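Long-range contacts in uncharacterized protein VP1736 (Vibrio parahaemolyticus, PDB 3LXQ), which is of unknown function but belongs by sequence to the sulfatase family within the alkaline phosphatase clan: residues L91-F100 with R271-L282; F386-L397 with V424-A432. All coordinates share one frame; numbering follows the deposited sequence.

Contact 1 of 2, residues L91-F100 with R271-L282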
loop_
_atom_site.group_PDB
_atom_site.type_symbol
_atom_site.label_atom_id
_atom_site.label_comp_id
_atom_site.label_asym_id
_atom_site.label_seq_id
_atom_site.Cartn_x
_atom_site.Cartn_y
_atom_site.Cartn_z
ATOM N N LEU A 91 8.822 1.821 2.026
ATOM C CA LEU A 91 9.327 2.812 1.086
ATOM C C LEU A 91 8.248 2.985 0.037
ATOM O O LEU A 91 8.246 2.291 -0.982
ATOM C CB LEU A 91 10.647 2.360 0.449
ATOM C CG LEU A 91 11.778 1.981 1.409
ATOM C CD1 LEU A 91 12.970 1.353 0.659
ATOM C CD2 LEU A 91 12.225 3.183 2.228
ATOM N N LEU A 92 7.326 3.903 0.316
ATOM C CA LEU A 92 6.151 4.133 -0.524
ATOM C C LEU A 92 6.515 4.965 -1.754
ATOM O O LEU A 92 7.128 6.037 -1.653
ATOM C CB LEU A 92 5.003 4.755 0.293
ATOM C CG LEU A 92 3.619 4.939 -0.369
ATOM C CD1 LEU A 92 3.005 3.641 -0.808
ATOM C CD2 LEU A 92 2.650 5.681 0.551
ATOM N N GLN A 93 6.157 4.452 -2.918
ATOM C CA GLN A 93 6.625 5.012 -4.172
ATOM C C GLN A 93 5.504 5.777 -4.846
ATOM O O GLN A 93 4.550 5.178 -5.368
ATOM C CB GLN A 93 7.161 3.909 -5.087
ATOM C CG GLN A 93 8.215 3.032 -4.447
ATOM C CD GLN A 93 9.485 3.800 -4.124
ATOM O OE1 GLN A 93 9.975 4.562 -4.950
ATOM N NE2 GLN A 93 10.012 3.616 -2.915
ATOM N N GLU A 94 5.613 7.108 -4.808
ATOM C CA GLU A 94 4.653 7.990 -5.461
ATOM C C GLU A 94 4.449 7.641 -6.927
ATOM O O GLU A 94 5.385 7.707 -7.726
ATOM C CB GLU A 94 5.092 9.456 -5.350
ATOM C CG GLU A 94 4.217 10.443 -6.166
ATOM C CD GLU A 94 2.769 10.410 -5.727
ATOM O OE1 GLU A 94 1.871 10.221 -6.575
ATOM O OE2 GLU A 94 2.529 10.554 -4.510
ATOM N N SER A 95 3.206 7.295 -7.265
ATOM C CA SER A 95 2.760 7.074 -8.652
ATOM C C SER A 95 3.532 6.017 -9.442
ATOM O O SER A 95 3.459 5.988 -10.670
ATOM C CB SER A 95 2.713 8.395 -9.424
ATOM O OG SER A 95 1.741 9.249 -8.867
ATOM N N LEU A 96 4.229 5.118 -8.741
ATOM C CA LEU A 96 5.025 4.093 -9.410
ATOM C C LEU A 96 4.155 2.926 -9.909
ATOM O O LEU A 96 4.125 1.863 -9.316
ATOM C CB LEU A 96 6.155 3.605 -8.499
ATOM C CG LEU A 96 7.250 2.745 -9.155
ATOM C CD1 LEU A 96 8.035 3.541 -10.147
ATOM C CD2 LEU A 96 8.193 2.133 -8.110
ATOM N N GLY A 97 3.441 3.142 -11.007
ATOM C CA GLY A 97 2.644 2.086 -11.612
ATOM C C GLY A 97 3.510 1.051 -12.295
ATOM O O GLY A 97 4.673 1.321 -12.633
ATOM N N ALA A 98 2.934 -0.129 -12.514
ATOM C CA ALA A 98 3.622 -1.241 -13.170
ATOM C C ALA A 98 4.026 -0.923 -14.601
ATOM O O ALA A 98 4.983 -1.516 -15.120
ATOM C CB ALA A 98 2.745 -2.510 -13.144
ATOM N N GLN A 99 3.281 -0.011 -15.236
ATOM C CA GLN A 99 3.586 0.463 -16.588
ATOM C C GLN A 99 4.991 1.075 -16.696
ATOM O O GLN A 99 5.574 1.121 -17.786
ATOM C CB GLN A 99 2.510 1.441 -17.091
ATOM C CG GLN A 99 2.475 2.803 -16.376
ATOM C CD GLN A 99 1.412 3.762 -16.921
ATOM O OE1 GLN A 99 1.167 3.832 -18.122
ATOM N NE2 GLN A 99 0.786 4.514 -16.027
ATOM N N PHE A 100 5.527 1.530 -15.566
ATOM C CA PHE A 100 6.855 2.139 -15.518
ATOM C C PHE A 100 7.928 1.179 -15.009
ATOM O O PHE A 100 9.067 1.593 -14.784
ATOM C CB PHE A 100 6.861 3.392 -14.631
ATOM C CG PHE A 100 5.791 4.398 -14.967
ATOM C CD1 PHE A 100 5.826 5.109 -16.168
ATOM C CD2 PHE A 100 4.756 4.656 -14.061
ATOM C CE1 PHE A 100 4.832 6.052 -16.478
ATOM C CE2 PHE A 100 3.753 5.599 -14.359
ATOM C CZ PHE A 100 3.796 6.297 -15.576
ATOM N N ARG A 271 7.554 12.712 -16.821
ATOM C CA ARG A 271 7.178 11.667 -15.879
ATOM C C ARG A 271 8.132 10.481 -15.970
ATOM O O ARG A 271 8.669 10.043 -14.952
ATOM C CB ARG A 271 5.722 11.214 -16.069
ATOM C CG ARG A 271 5.278 10.250 -14.975
ATOM C CD ARG A 271 3.780 10.027 -14.936
ATOM N NE ARG A 271 3.026 11.066 -14.239
ATOM C CZ ARG A 271 2.958 11.214 -12.913
ATOM N NH1 ARG A 271 3.648 10.430 -12.102
ATOM N NH2 ARG A 271 2.220 12.182 -12.392
ATOM N N ASN A 272 8.357 9.984 -17.185
ATOM C CA ASN A 272 9.250 8.838 -17.382
ATOM C C ASN A 272 10.594 9.050 -16.707
ATOM O O ASN A 272 11.059 8.189 -15.955
ATOM C CB ASN A 272 9.451 8.521 -18.865
ATOM C CG ASN A 272 8.179 8.022 -19.554
ATOM O OD1 ASN A 272 8.054 8.119 -20.779
ATOM N ND2 ASN A 272 7.240 7.495 -18.782
ATOM N N ASN A 273 11.196 10.212 -16.955
ATOM C CA ASN A 273 12.512 10.543 -16.403
ATOM C C ASN A 273 12.503 10.697 -14.884
ATOM O O ASN A 273 13.436 10.255 -14.209
ATOM C CB ASN A 273 13.076 11.808 -17.063
ATOM C CG ASN A 273 13.457 11.597 -18.518
ATOM O OD1 ASN A 273 13.878 10.513 -18.915
ATOM N ND2 ASN A 273 13.329 12.648 -19.317
ATOM N N ALA A 274 11.448 11.318 -14.352
ATOM C CA ALA A 274 11.266 11.426 -12.896
ATOM C C ALA A 274 11.170 10.049 -12.228
ATOM O O ALA A 274 11.752 9.833 -11.152
ATOM C CB ALA A 274 10.060 12.277 -12.564
ATOM N N VAL A 275 10.443 9.126 -12.864
ATOM C CA VAL A 275 10.416 7.728 -12.413
ATOM C C VAL A 275 11.837 7.145 -12.445
ATOM O O VAL A 275 12.310 6.593 -11.448
ATOM C CB VAL A 275 9.431 6.855 -13.242
ATOM C CG1 VAL A 275 9.634 5.358 -12.958
ATOM C CG2 VAL A 275 7.976 7.261 -12.969
ATOM N N LYS A 276 12.520 7.299 -13.580
ATOM C CA LYS A 276 13.882 6.789 -13.709
ATOM C C LYS A 276 14.830 7.441 -12.700
ATOM O O LYS A 276 15.689 6.755 -12.143
ATOM C CB LYS A 276 14.415 6.932 -15.137
ATOM C CG LYS A 276 15.717 6.160 -15.380
ATOM C CD LYS A 276 16.048 6.028 -16.854
ATOM C CE LYS A 276 17.167 5.011 -17.056
ATOM N NZ LYS A 276 17.760 5.078 -18.423
ATOM N N TYR A 277 14.664 8.747 -12.457
ATOM C CA TYR A 277 15.387 9.406 -11.367
ATOM C C TYR A 277 15.089 8.741 -10.019
ATOM O O TYR A 277 16.016 8.395 -9.282
ATOM C CB TYR A 277 15.128 10.927 -11.272
ATOM C CG TYR A 277 15.703 11.466 -9.979
ATOM C CD1 TYR A 277 17.071 11.677 -9.845
ATOM C CD2 TYR A 277 14.895 11.660 -8.858
ATOM C CE1 TYR A 277 17.613 12.113 -8.649
ATOM C CE2 TYR A 277 15.429 12.099 -7.652
ATOM C CZ TYR A 277 16.791 12.321 -7.556
ATOM O OH TYR A 277 17.332 12.767 -6.372
ATOM N N SER A 278 13.803 8.574 -9.703
ATOM C CA SER A 278 13.388 7.935 -8.451
ATOM C C SER A 278 13.966 6.528 -8.287
ATOM O O SER A 278 14.346 6.141 -7.181
ATOM C CB SER A 278 11.870 7.889 -8.332
ATOM O OG SER A 278 11.491 7.357 -7.072
ATOM N N ASP A 279 14.033 5.779 -9.387
ATOM C CA ASP A 279 14.716 4.479 -9.408
ATOM C C ASP A 279 16.198 4.586 -9.040
ATOM O O ASP A 279 16.694 3.806 -8.210
ATOM C CB ASP A 279 14.614 3.807 -10.775
ATOM C CG ASP A 279 15.313 2.456 -10.805
ATOM O OD1 ASP A 279 14.738 1.490 -10.249
ATOM O OD2 ASP A 279 16.428 2.355 -11.365
ATOM N N TYR A 280 16.904 5.522 -9.682
ATOM C CA TYR A 280 18.301 5.774 -9.352
ATOM C C TYR A 280 18.411 6.131 -7.877
ATOM O O TYR A 280 19.325 5.689 -7.194
ATOM C CB TYR A 280 18.892 6.902 -10.220
ATOM C CG TYR A 280 19.980 7.687 -9.518
ATOM C CD1 TYR A 280 21.325 7.312 -9.621
ATOM C CD2 TYR A 280 19.663 8.794 -8.726
ATOM C CE1 TYR A 280 22.325 8.031 -8.958
ATOM C CE2 TYR A 280 20.649 9.511 -8.062
ATOM C CZ TYR A 280 21.970 9.128 -8.180
ATOM O OH TYR A 280 22.930 9.854 -7.516
ATOM N N ALA A 281 17.471 6.941 -7.401
ATOM C CA ALA A 281 17.474 7.408 -6.028
ATOM C C ALA A 281 17.261 6.255 -5.048
ATOM O O ALA A 281 17.887 6.231 -3.984
ATOM C CB ALA A 281 16.419 8.493 -5.836
ATOM N N LEU A 282 16.395 5.300 -5.416
ATOM C CA LEU A 282 16.138 4.110 -4.597
ATOM C C LEU A 282 17.375 3.224 -4.517
ATOM O O LEU A 282 17.708 2.714 -3.440
ATOM C CB LEU A 282 14.940 3.310 -5.130
ATOM C CG LEU A 282 14.538 2.015 -4.411
ATOM C CD1 LEU A 282 14.157 2.264 -2.955
ATOM C CD2 LEU A 282 13.407 1.317 -5.146
HETATM O O HOH W 1 8.218 7.858 -6.987
HETATM O O HOH W 2 2.565 12.012 -9.269
#
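OG of S95 donates to OE1 of E94 and accepts from water 2 at 2.9 Å, and that water in turn accepts from NH2 of R271 at 3.1 Å, lying at the edge of the guanidinium, in its plane. The R271 chain, extended as far as CD, turns about the CG-CD bond (chi3 -81°) and brings NH1 to 3.5 Å from CB of S95.

Beside this bridge lies the F100 ring. CG of Q99, from its own segment, sits over the centre of one face, CG2 of V275 toward the rim of the other, and ND2 of N272 meets CE1 at the edge, 3.6 Å away, while CD of R271 reaches CZ obliquely. CG1 of V275 lies against both CB of F100 and CD1 of L96, the latter at 3.7 Å. Farther down the helix, water 1 links E94 O to S278 OG, weakly at the serine. NE2 of Q93 folds back to O of L91 (2.9 Å), approaching from above the carbonyl plane, and is also bonded to Y224 OH. Last, the CD1 methyls of L91 and L282 touch.

Strand 91-93 and helix 271-282 run antiparallel (169°), the helix packing beside a central strand of the mixed sheet and the turn that follows it. In relatives from the alkaline phosphatase clan, loops at the C-terminal ends of the strands carry the metal site. With no direct hydrogen bond between the segments, apolar contacts carry most of the direct packing, while water 2 satisfies polar groups of both.

Contact 2 of 2, residues F386-L397 with V424-A432; sequences FGYLTRDNLVVL and VIDRAKANA
The F386 ring lies flat against the helix backbone: CA of A432 stands 3.6 Å from the ring centroid and only 4° off the ring normal, a CH-pi contact, while CB of the same alanine touches CD1. The Y388 ring is met by two polar side chains, NE of R427 near CE2 and ND2 of N431 near CE1, each at 3.6 Å. The guanidinium and amide planes are turned little from that of the ring, although both groups approach obliquely.

N431 is pinned there by its own helix. Its N and ND2 both donate to O of R427, from opposite faces of that carbonyl, and ND2 also bonds S60 OG of helix 50-61. CB of A428 fits between CB of Y388 and CG1 of V395, on the two paired strands, both at 3.7 Å. CD1 of L397 meets CB of A432 at 3.5 Å.

At the turn, T390 OG1 donates to OD1 of N393 (2.6 Å) and accepts from D392 N, forming an ST turn. With CG between its backbone N and carbonyl carbon (chi1 42°), N393 presents its amide to CG1 of V424.

Helix 422-441 thus packs on one side of a five-stranded antiparallel meander, its segment 424-432 running at 129° to strand 386-390. Small alanines bring the helix close. N431, T390 and OD1 of N393 find bonds that do not cross the contact, so apolar and ring contacts join hairpin to helix.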
loop_
_atom_site.group_PDB
_atom_site.type_symbol
_atom_site.label_atom_id
_atom_site.label_comp_id
_atom_site.label_asym_id
_atom_site.label_seq_id
_atom_site.Cartn_x
_atom_site.Cartn_y
_atom_site.Cartn_z
ATOM N N PHE A 386 -16.385 0.405 -8.078
ATOM C CA PHE A 386 -15.671 -0.593 -7.283
ATOM C C PHE A 386 -15.536 -1.874 -8.078
ATOM O O PHE A 386 -16.523 -2.384 -8.642
ATOM C CB PHE A 386 -16.401 -0.880 -5.965
ATOM C CG PHE A 386 -15.754 -1.975 -5.125
ATOM C CD1 PHE A 386 -16.140 -3.321 -5.274
ATOM C CD2 PHE A 386 -14.788 -1.662 -4.168
ATOM C CE1 PHE A 386 -15.544 -4.333 -4.471
ATOM C CE2 PHE A 386 -14.197 -2.658 -3.379
ATOM C CZ PHE A 386 -14.571 -3.990 -3.531
ATOM N N GLY A 387 -14.313 -2.392 -8.121
ATOM C CA GLY A 387 -14.018 -3.632 -8.819
ATOM C C GLY A 387 -13.472 -4.718 -7.918
ATOM O O GLY A 387 -12.693 -4.450 -7.002
ATOM N N TYR A 388 -13.910 -5.946 -8.172
ATOM C CA TYR A 388 -13.440 -7.119 -7.440
ATOM C C TYR A 388 -12.891 -8.131 -8.448
ATOM O O TYR A 388 -13.641 -8.756 -9.222
ATOM C CB TYR A 388 -14.569 -7.725 -6.590
ATOM C CG TYR A 388 -14.095 -8.601 -5.430
ATOM C CD1 TYR A 388 -13.805 -8.050 -4.179
ATOM C CD2 TYR A 388 -13.957 -9.985 -5.589
ATOM C CE1 TYR A 388 -13.382 -8.867 -3.105
ATOM C CE2 TYR A 388 -13.536 -10.792 -4.551
ATOM C CZ TYR A 388 -13.249 -10.231 -3.315
ATOM O OH TYR A 388 -12.841 -11.046 -2.307
ATOM N N LEU A 389 -11.571 -8.236 -8.462
ATOM C CA LEU A 389 -10.841 -9.123 -9.353
ATOM C C LEU A 389 -10.469 -10.422 -8.634
ATOM O O LEU A 389 -9.902 -10.397 -7.530
ATOM C CB LEU A 389 -9.578 -8.428 -9.886
ATOM C CG LEU A 389 -8.671 -9.220 -10.851
ATOM C CD1 LEU A 389 -9.299 -9.387 -12.252
ATOM C CD2 LEU A 389 -7.272 -8.612 -10.956
ATOM N N THR A 390 -10.828 -11.547 -9.249
ATOM C CA THR A 390 -10.364 -12.871 -8.819
ATOM C C THR A 390 -9.796 -13.614 -10.035
ATOM O O THR A 390 -9.835 -13.105 -11.151
ATOM C CB THR A 390 -11.509 -13.719 -8.191
ATOM O OG1 THR A 390 -12.295 -14.292 -9.236
ATOM C CG2 THR A 390 -12.411 -12.870 -7.293
ATOM N N ARG A 391 -9.275 -14.817 -9.828
ATOM C CA ARG A 391 -8.665 -15.564 -10.926
ATOM C C ARG A 391 -9.682 -15.985 -11.987
ATOM O O ARG A 391 -9.313 -16.299 -13.118
ATOM C CB ARG A 391 -7.921 -16.783 -10.389
ATOM C CG ARG A 391 -6.545 -16.476 -9.834
ATOM C CD ARG A 391 -5.572 -16.077 -10.937
ATOM N NE ARG A 391 -4.268 -15.709 -10.394
ATOM C CZ ARG A 391 -3.224 -15.322 -11.126
ATOM N NH1 ARG A 391 -2.078 -15.018 -10.532
ATOM N NH2 ARG A 391 -3.315 -15.241 -12.451
ATOM N N ASP A 392 -10.961 -15.950 -11.618
ATOM C CA ASP A 392 -12.033 -16.521 -12.432
ATOM C C ASP A 392 -12.988 -15.496 -13.021
ATOM O O ASP A 392 -13.642 -15.751 -14.035
ATOM C CB ASP A 392 -12.805 -17.547 -11.604
ATOM C CG ASP A 392 -11.924 -18.679 -11.147
ATOM O OD1 ASP A 392 -11.583 -19.542 -11.981
ATOM O OD2 ASP A 392 -11.550 -18.689 -9.959
ATOM N N ASN A 393 -13.044 -14.331 -12.388
ATOM C CA ASN A 393 -14.033 -13.322 -12.717
ATOM C C ASN A 393 -13.584 -11.927 -12.289
ATOM O O ASN A 393 -12.677 -11.763 -11.458
ATOM C CB ASN A 393 -15.370 -13.680 -12.053
ATOM C CG ASN A 393 -15.188 -14.186 -10.625
ATOM O OD1 ASN A 393 -14.665 -13.475 -9.772
ATOM N ND2 ASN A 393 -15.604 -15.423 -10.370
ATOM N N LEU A 394 -14.228 -10.927 -12.875
ATOM C CA LEU A 394 -14.101 -9.555 -12.429
ATOM C C LEU A 394 -15.487 -8.939 -12.372
ATOM O O LEU A 394 -16.215 -8.930 -13.376
ATOM C CB LEU A 394 -13.201 -8.753 -13.378
ATOM C CG LEU A 394 -13.249 -7.222 -13.320
ATOM C CD1 LEU A 394 -12.586 -6.665 -12.067
ATOM C CD2 LEU A 394 -12.592 -6.664 -14.578
ATOM N N VAL A 395 -15.826 -8.414 -11.199
ATOM C CA VAL A 395 -17.102 -7.742 -10.986
ATOM C C VAL A 395 -16.879 -6.274 -10.693
ATOM O O VAL A 395 -16.107 -5.912 -9.800
ATOM C CB VAL A 395 -17.914 -8.360 -9.830
ATOM C CG1 VAL A 395 -19.170 -7.528 -9.549
ATOM C CG2 VAL A 395 -18.276 -9.810 -10.135
ATOM N N VAL A 396 -17.573 -5.439 -11.455
ATOM C CA VAL A 396 -17.536 -3.999 -11.272
ATOM C C VAL A 396 -18.921 -3.448 -10.919
ATOM O O VAL A 396 -19.901 -3.695 -11.622
ATOM C CB VAL A 396 -16.974 -3.296 -12.520
ATOM C CG1 VAL A 396 -17.069 -1.785 -12.361
ATOM C CG2 VAL A 396 -15.512 -3.721 -12.748
ATOM N N LEU A 397 -18.974 -2.696 -9.825
ATOM C CA LEU A 397 -20.193 -2.055 -9.345
ATOM C C LEU A 397 -20.094 -0.549 -9.578
ATOM O O LEU A 397 -19.106 0.084 -9.196
ATOM C CB LEU A 397 -20.377 -2.316 -7.839
ATOM C CG LEU A 397 -20.247 -3.755 -7.349
ATOM C CD1 LEU A 397 -20.451 -3.786 -5.845
ATOM C CD2 LEU A 397 -21.253 -4.676 -8.061
ATOM N N VAL A 424 -20.991 -14.742 -6.491
ATOM C CA VAL A 424 -19.837 -13.960 -6.962
ATOM C C VAL A 424 -20.142 -12.462 -6.904
ATOM O O VAL A 424 -19.299 -11.669 -6.487
ATOM C CB VAL A 424 -19.392 -14.379 -8.389
ATOM C CG1 VAL A 424 -18.258 -13.502 -8.896
ATOM C CG2 VAL A 424 -18.966 -15.856 -8.407
ATOM N N ILE A 425 -21.356 -12.087 -7.307
ATOM C CA ILE A 425 -21.802 -10.691 -7.202
ATOM C C ILE A 425 -21.932 -10.246 -5.740
ATOM O O ILE A 425 -21.543 -9.135 -5.398
ATOM C CB ILE A 425 -23.133 -10.438 -7.964
ATOM C CG1 ILE A 425 -22.933 -10.613 -9.472
ATOM C CG2 ILE A 425 -23.671 -9.029 -7.677
ATOM C CD1 ILE A 425 -24.227 -10.498 -10.299
ATOM N N ASP A 426 -22.455 -11.125 -4.889
ATOM C CA ASP A 426 -22.709 -10.809 -3.480
ATOM C C ASP A 426 -21.426 -10.626 -2.677
ATOM O O ASP A 426 -21.387 -9.831 -1.742
ATOM C CB ASP A 426 -23.561 -11.902 -2.825
ATOM C CG ASP A 426 -25.052 -11.789 -3.172
ATOM O OD1 ASP A 426 -25.415 -10.996 -4.070
ATOM O OD2 ASP A 426 -25.865 -12.503 -2.537
ATOM N N ARG A 427 -20.389 -11.382 -3.028
ATOM C CA ARG A 427 -19.087 -11.262 -2.378
ATOM C C ARG A 427 -18.439 -9.910 -2.729
ATOM O O ARG A 427 -17.839 -9.254 -1.879
ATOM C CB ARG A 427 -18.178 -12.425 -2.787
ATOM C CG ARG A 427 -16.753 -12.293 -2.262
ATOM C CD ARG A 427 -15.896 -13.443 -2.733
ATOM N NE ARG A 427 -15.871 -13.531 -4.185
ATOM C CZ ARG A 427 -15.408 -14.573 -4.867
ATOM N NH1 ARG A 427 -14.921 -15.622 -4.221
ATOM N NH2 ARG A 427 -15.434 -14.563 -6.198
ATOM N N ALA A 428 -18.587 -9.506 -3.985
ATOM C CA ALA A 428 -18.070 -8.228 -4.482
ATOM C C ALA A 428 -18.803 -7.059 -3.826
ATOM O O ALA A 428 -18.172 -6.136 -3.301
ATOM C CB ALA A 428 -18.212 -8.163 -6.002
ATOM N N LYS A 429 -20.135 -7.113 -3.867
ATOM C CA LYS A 429 -21.000 -6.094 -3.248
ATOM C C LYS A 429 -20.704 -5.958 -1.753
ATOM O O LYS A 429 -20.503 -4.846 -1.243
ATOM C CB LYS A 429 -22.492 -6.403 -3.518
ATOM C CG LYS A 429 -23.462 -5.255 -3.234
ATOM C CD LYS A 429 -24.888 -5.592 -3.695
ATOM C CE LYS A 429 -25.934 -4.689 -3.017
ATOM N NZ LYS A 429 -27.341 -5.189 -3.174
ATOM N N ALA A 430 -20.636 -7.093 -1.060
ATOM C CA ALA A 430 -20.343 -7.107 0.373
ATOM C C ALA A 430 -19.020 -6.385 0.693
ATOM O O ALA A 430 -18.948 -5.582 1.631
ATOM C CB ALA A 430 -20.320 -8.535 0.894
ATOM N N ASN A 431 -17.987 -6.665 -0.095
ATOM C CA ASN A 431 -16.694 -6.011 0.076
ATOM C C ASN A 431 -16.674 -4.528 -0.354
ATOM O O ASN A 431 -15.976 -3.717 0.250
ATOM C CB ASN A 431 -15.589 -6.827 -0.592
ATOM C CG ASN A 431 -15.181 -8.034 0.243
ATOM O OD1 ASN A 431 -14.528 -7.899 1.286
ATOM N ND2 ASN A 431 -15.555 -9.218 -0.213
ATOM N N ALA A 432 -17.463 -4.189 -1.377
ATOM C CA ALA A 432 -17.677 -2.800 -1.798
ATOM C C ALA A 432 -18.259 -1.928 -0.683
ATOM O O ALA A 432 -17.956 -0.740 -0.597
ATOM C CB ALA A 432 -18.608 -2.752 -3.013
#

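Both contacts are largely buried and set a helix against strand elements, yet they share no element and do not touch: their centres lie 30 Å apart, their nearest atoms about 12 Å. Contact 1 belongs to the mixed sheet of the sulfatase-like fold and joins segments distant in sequence; contact 2, which follows it in the chain, joins a hairpin of the separate antiparallel sheet to the helix soon after it. Neither has a direct hydrogen bond between its segments, and both rest on apolar and ring contacts. Contact 1 adds water bridges, one of them weak, while in contact 2 the side chains of N431 and T390 bond within their own segments.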